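Local coordinates for AA9 family lytic polysaccharide monooxygenase B (Heterobasidion irregulare TC 32-1, PDB 5NNS), which oxidatively cleaves crystalline and amorphous polysaccharides at the C1 position of glycosidic bonds, using a reducible copper ion and hydrogen peroxide or oxygen, at residues I158-S161 with N162-Q165; M197-P200 with G201-I204. All coordinates share one frame; numbering follows the deposited sequence. Where two conformers were deposited one is given.

Contact 1: residues I158-S161 with N162-Q165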
loop_
_atom_site.group_PDB
_atom_site.type_symbol
_atom_site.label_atom_id
_atom_site.label_comp_id
_atom_site.label_asym_id
_atom_site.label_seq_id
_atom_site.Cartn_x
_atom_site.Cartn_y
_atom_site.Cartn_z
ATOM N N ILE A 158 -3.650 -12.762 6.117
ATOM C CA ILE A 158 -3.765 -14.159 5.658
ATOM C C ILE A 158 -4.126 -15.127 6.799
ATOM O O ILE A 158 -3.751 -16.304 6.788
ATOM C CB ILE A 158 -2.478 -14.611 4.918
ATOM C CG1 ILE A 158 -1.238 -14.549 5.824
ATOM C CG2 ILE A 158 -2.273 -13.750 3.683
ATOM C CD1 ILE A 158 0.015 -15.099 5.171
ATOM N N HIS A 159 -4.874 -14.601 7.765
ATOM C CA HIS A 159 -5.361 -15.353 8.918
ATOM C C HIS A 159 -6.539 -16.283 8.605
ATOM O O HIS A 159 -6.819 -17.186 9.398
ATOM C CB HIS A 159 -5.762 -14.399 10.056
ATOM C CG HIS A 159 -6.806 -13.401 9.668
ATOM N ND1 HIS A 159 -6.500 -12.216 9.032
ATOM C CD2 HIS A 159 -8.151 -13.419 9.806
ATOM C CE1 HIS A 159 -7.613 -11.543 8.800
ATOM N NE2 HIS A 159 -8.627 -12.249 9.266
ATOM N N THR A 160 -7.244 -16.045 7.495
ATOM C CA THR A 160 -8.326 -16.939 7.046
ATOM C C THR A 160 -7.821 -17.851 5.939
ATOM O O THR A 160 -7.378 -17.369 4.900
ATOM C CB THR A 160 -9.536 -16.146 6.525
ATOM O OG1 THR A 160 -9.996 -15.283 7.559
ATOM C CG2 THR A 160 -10.681 -17.066 6.111
ATOM N N SER A 161 -7.910 -19.160 6.175
ATOM C CA SER A 161 -7.431 -20.196 5.248
ATOM C C SER A 161 -7.888 -19.996 3.813
ATOM O O SER A 161 -9.077 -20.040 3.534
ATOM C CB SER A 161 -7.915 -21.571 5.706
ATOM O OG SER A 161 -7.407 -21.855 6.989
ATOM N N ASN A 162 -6.932 -19.749 2.921
ATOM C CA ASN A 162 -7.167 -19.646 1.468
ATOM C C ASN A 162 -8.029 -18.464 0.987
ATOM O O ASN A 162 -8.458 -18.452 -0.162
ATOM C CB ASN A 162 -7.699 -20.973 0.907
ATOM C CG ASN A 162 -6.828 -22.154 1.288
ATOM O OD1 ASN A 162 -7.175 -22.927 2.183
ATOM N ND2 ASN A 162 -5.678 -22.287 0.626
ATOM N N GLN A 163 -8.308 -17.509 1.878
ATOM C CA GLN A 163 -8.975 -16.262 1.532
ATOM C C GLN A 163 -8.006 -15.136 1.881
ATOM O O GLN A 163 -7.840 -14.801 3.061
ATOM C CB GLN A 163 -10.293 -16.084 2.292
ATOM C CG GLN A 163 -11.119 -14.897 1.792
ATOM C CD GLN A 163 -12.339 -14.610 2.647
ATOM O OE1 GLN A 163 -12.564 -13.473 3.054
ATOM N NE2 GLN A 163 -13.132 -15.639 2.923
ATOM N N PRO A 164 -7.336 -14.571 0.864
ATOM C CA PRO A 164 -6.486 -13.407 1.123
ATOM C C PRO A 164 -7.331 -12.170 1.336
ATOM O O PRO A 164 -8.398 -12.057 0.747
ATOM C CB PRO A 164 -5.662 -13.273 -0.160
ATOM C CG PRO A 164 -6.516 -13.891 -1.215
ATOM C CD PRO A 164 -7.232 -15.014 -0.543
ATOM N N GLN A 165 -6.865 -11.276 2.198
ATOM C CA GLN A 165 -7.548 -10.025 2.466
ATOM C C GLN A 165 -6.577 -8.881 2.195
ATOM O O GLN A 165 -5.678 -8.613 3.001
ATOM C CB GLN A 165 -8.027 -9.996 3.902
ATOM C CG GLN A 165 -9.147 -10.985 4.178
ATOM C CD GLN A 165 -9.610 -10.957 5.620
ATOM O OE1 GLN A 165 -9.292 -10.039 6.382
ATOM N NE2 GLN A 165 -10.362 -11.973 6.005
HETATM O O HOH W 1 -7.269 -13.874 5.623
#
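The amide end of Gln-165 meets the ring of His-159 where the loop 158-164 runs into strand 165-176, a small example of how a tight turn can bring two active-site groups together. From CB, the glutamine places CG beside the backbone N (chi1 -69°), and the chain, extended beyond it, carries the amide to the His-159 ring. CG passes 3.7 Å from the oxygen of water 1. CD comes within 3.8 Å of His-159 CE1, and OE1 ends obliquely against the ring, 3.3 Å from that same CE1. NE2 lies 3.7 Å from Thr-160 OG1, with the two side chains crossing. Amide and imidazole stand almost perpendicular, 85° apart.

Behind them, Thr-160 to Gln-163 form a type II beta turn, closed by Gln-163 N to Thr-160 O at 3.2 Å. Inside the loop, water 1 accepts from Thr-160 N and donates to Gln-163 O at 2.8 Å, while sitting over one face of the imidazole. His-80, a copper ligand, stacks on His-159. Because Gln-165 OE1 is hydrogen-bonded to the Tyr-167 hydroxyl, the amide's rotation is probably fixed. Such polar groups close to the copper are consistent with the oxygen-binding role that His-159 and Gln-165 have in related enzymes.

Contact 2: residues M197-P200 with G201-I204; sequences MSDP and GVNI. With NAG (2-acetamido-2-deoxy-beta-D-glucopyranose), chain C; GOL (glycerol), chain G.
Asp-199 O takes two backbone bonds at once, from Val-202 N at 3.1 Å and from Asn-203 N at 3.2 Å. The first donor stands well above the carbonyl plane, whereas the second approaches nearly along the C=O axis with a straight N-H (174°), so the two share one oxygen without competing for the same direction. A side-chain bond adds to them: Asn-203 ND2 reaches Met-197 O at 3.3 Å, lying in its carbonyl plane but with a bent N-H (140°). That reach follows from CG being swung anti to the backbone N (chi1 -176°), and OD1 is left to accept from Asn-162 ND2. With an alanine here, Met-197 O and Asn-162 ND2 would probably both lose a partner, and the turn would be less firmly tied to the neighbouring loop.

Carbon contacts flank these bonds. The bent Met-197 chain lays CE 3.5 Å from Asn-203 OD1 and SD 4.0 Å from Val-202 CG1, while Val-202 CG2 lies 3.5 Å from Asp-199 CB. On the outside, Pro-200 CB approaches O3 of the N-linked sugar, and Ile-204 CD1 lies 3.8 Å from its acetyl C8. Pro-200 and Gly-201 have the backbone angles of a type I beta turn, here extended by the further bond to Asn-203, in a long surface loop that continues directly into the cellulose-binding Asp-205.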
loop_
_atom_site.group_PDB
_atom_site.type_symbol
_atom_site.label_atom_id
_atom_site.label_comp_id
_atom_site.label_asym_id
_atom_site.label_seq_id
_atom_site.Cartn_x
_atom_site.Cartn_y
_atom_site.Cartn_z
ATOM N N MET A 197 -4.142 -16.107 -7.443
ATOM C CA MET A 197 -4.343 -17.249 -6.548
ATOM C C MET A 197 -3.365 -18.418 -6.746
ATOM O O MET A 197 -3.458 -19.402 -6.019
ATOM C CB MET A 197 -5.796 -17.741 -6.635
ATOM C CG MET A 197 -6.823 -16.747 -6.091
ATOM S SD MET A 197 -6.675 -16.396 -4.322
ATOM C CE MET A 197 -7.387 -17.887 -3.621
ATOM N N SER A 198 -2.443 -18.335 -7.710
ATOM C CA SER A 198 -1.333 -19.300 -7.804
ATOM C C SER A 198 -0.063 -18.858 -7.047
ATOM O O SER A 198 0.882 -19.643 -6.909
ATOM C CB SER A 198 -1.022 -19.628 -9.272
ATOM O OG SER A 198 -0.790 -18.463 -10.029
ATOM N N ASP A 199 -0.043 -17.623 -6.538
ATOM C CA ASP A 199 1.061 -17.152 -5.694
ATOM C C ASP A 199 1.026 -17.846 -4.335
ATOM O O ASP A 199 -0.030 -17.855 -3.688
ATOM C CB ASP A 199 0.966 -15.651 -5.445
ATOM C CG ASP A 199 1.131 -14.835 -6.701
ATOM O OD1 ASP A 199 1.825 -15.270 -7.632
ATOM O OD2 ASP A 199 0.579 -13.729 -6.750
ATOM N N PRO A 200 2.174 -18.396 -3.879
ATOM C CA PRO A 200 2.204 -19.108 -2.591
ATOM C C PRO A 200 1.851 -18.257 -1.379
ATOM O O PRO A 200 1.328 -18.785 -0.402
ATOM C CB PRO A 200 3.650 -19.592 -2.472
ATOM C CG PRO A 200 4.174 -19.598 -3.862
ATOM C CD PRO A 200 3.467 -18.493 -4.581
ATOM N N GLY A 201 2.146 -16.961 -1.446
ATOM C CA GLY A 201 1.797 -16.032 -0.379
ATOM C C GLY A 201 0.381 -15.479 -0.415
ATOM O O GLY A 201 -0.015 -14.779 0.517
ATOM N N VAL A 202 -0.378 -15.784 -1.471
ATOM C CA VAL A 202 -1.736 -15.250 -1.667
ATOM C C VAL A 202 -2.812 -16.284 -1.348
ATOM O O VAL A 202 -3.770 -15.970 -0.646
ATOM C CB VAL A 202 -1.936 -14.722 -3.110
ATOM C CG1 VAL A 202 -3.382 -14.274 -3.351
ATOM C CG2 VAL A 202 -0.976 -13.572 -3.382
ATOM N N ASN A 203 -2.664 -17.488 -1.897
ATOM C CA ASN A 203 -3.584 -18.593 -1.663
ATOM C C ASN A 203 -2.896 -19.548 -0.706
ATOM O O ASN A 203 -2.240 -20.501 -1.110
ATOM C CB ASN A 203 -3.934 -19.275 -2.992
ATOM C CG ASN A 203 -4.976 -20.372 -2.845
ATOM O OD1 ASN A 203 -5.706 -20.442 -1.849
ATOM N ND2 ASN A 203 -5.068 -21.225 -3.858
ATOM N N ILE A 204 -3.060 -19.274 0.580
ATOM C CA ILE A 204 -2.295 -19.941 1.626
ATOM C C ILE A 204 -3.209 -20.318 2.776
ATOM O O ILE A 204 -4.120 -19.574 3.133
ATOM C CB ILE A 204 -1.124 -19.044 2.114
ATOM C CG1 ILE A 204 -0.208 -19.804 3.087
ATOM C CG2 ILE A 204 -1.622 -17.750 2.748
ATOM C CD1 ILE A 204 1.160 -19.175 3.229
HETATM C C1 NAG C . 8.066 -22.050 1.067
HETATM C C2 NAG C . 7.110 -21.495 0.003
HETATM C C3 NAG C . 6.609 -22.576 -0.941
HETATM C C4 NAG C . 7.784 -23.302 -1.579
HETATM C C5 NAG C . 8.643 -23.919 -0.475
HETATM C C6 NAG C . 9.875 -24.576 -1.093
HETATM C C7 NAG C . 5.645 -19.597 0.573
HETATM C C8 NAG C . 4.377 -19.172 1.254
HETATM N N2 NAG C . 5.927 -20.900 0.611
HETATM O O3 NAG C . 5.775 -21.977 -1.934
HETATM O O4 NAG C . 7.328 -24.322 -2.483
HETATM O O5 NAG C . 9.053 -22.924 0.478
HETATM O O6 NAG C . 10.738 -25.067 -0.063
HETATM O O7 NAG C . 6.369 -18.780 0.030
HETATM C C1 GOL G . -1.016 -22.535 -5.445
HETATM O O1 GOL G . -0.493 -22.924 -6.720
HETATM C C2 GOL G . 0.109 -22.510 -4.416
HETATM O O2 GOL G . 1.225 -21.747 -4.898
HETATM C C3 GOL G . -0.394 -21.884 -3.125
HETATM O O3 GOL G . -1.445 -22.673 -2.563
#

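Overall arrangement
Both contacts are turns in loops flanking strand 165-176, one before it and one after, and their centres lie about 10 Å apart, on the same side of the chain's centre. Contact 1 is a surface contact, close to the copper, and is mainly polar, with a water bridging its backbone. Contact 2 is partly buried and mixes backbone bonds with apolar packing, its outer edge meeting a glycan. The loops are joined directly: Asn-162 N probably bonds to Ile-204 O at 2.8 Å, and Pro-164 CB packs 3.3 Å from Val-202 O. Ser-161 in turn bonds to Asp-205, a substrate-binding residue, so the paired loops lie beside the copper and run into the cellulose-binding surface.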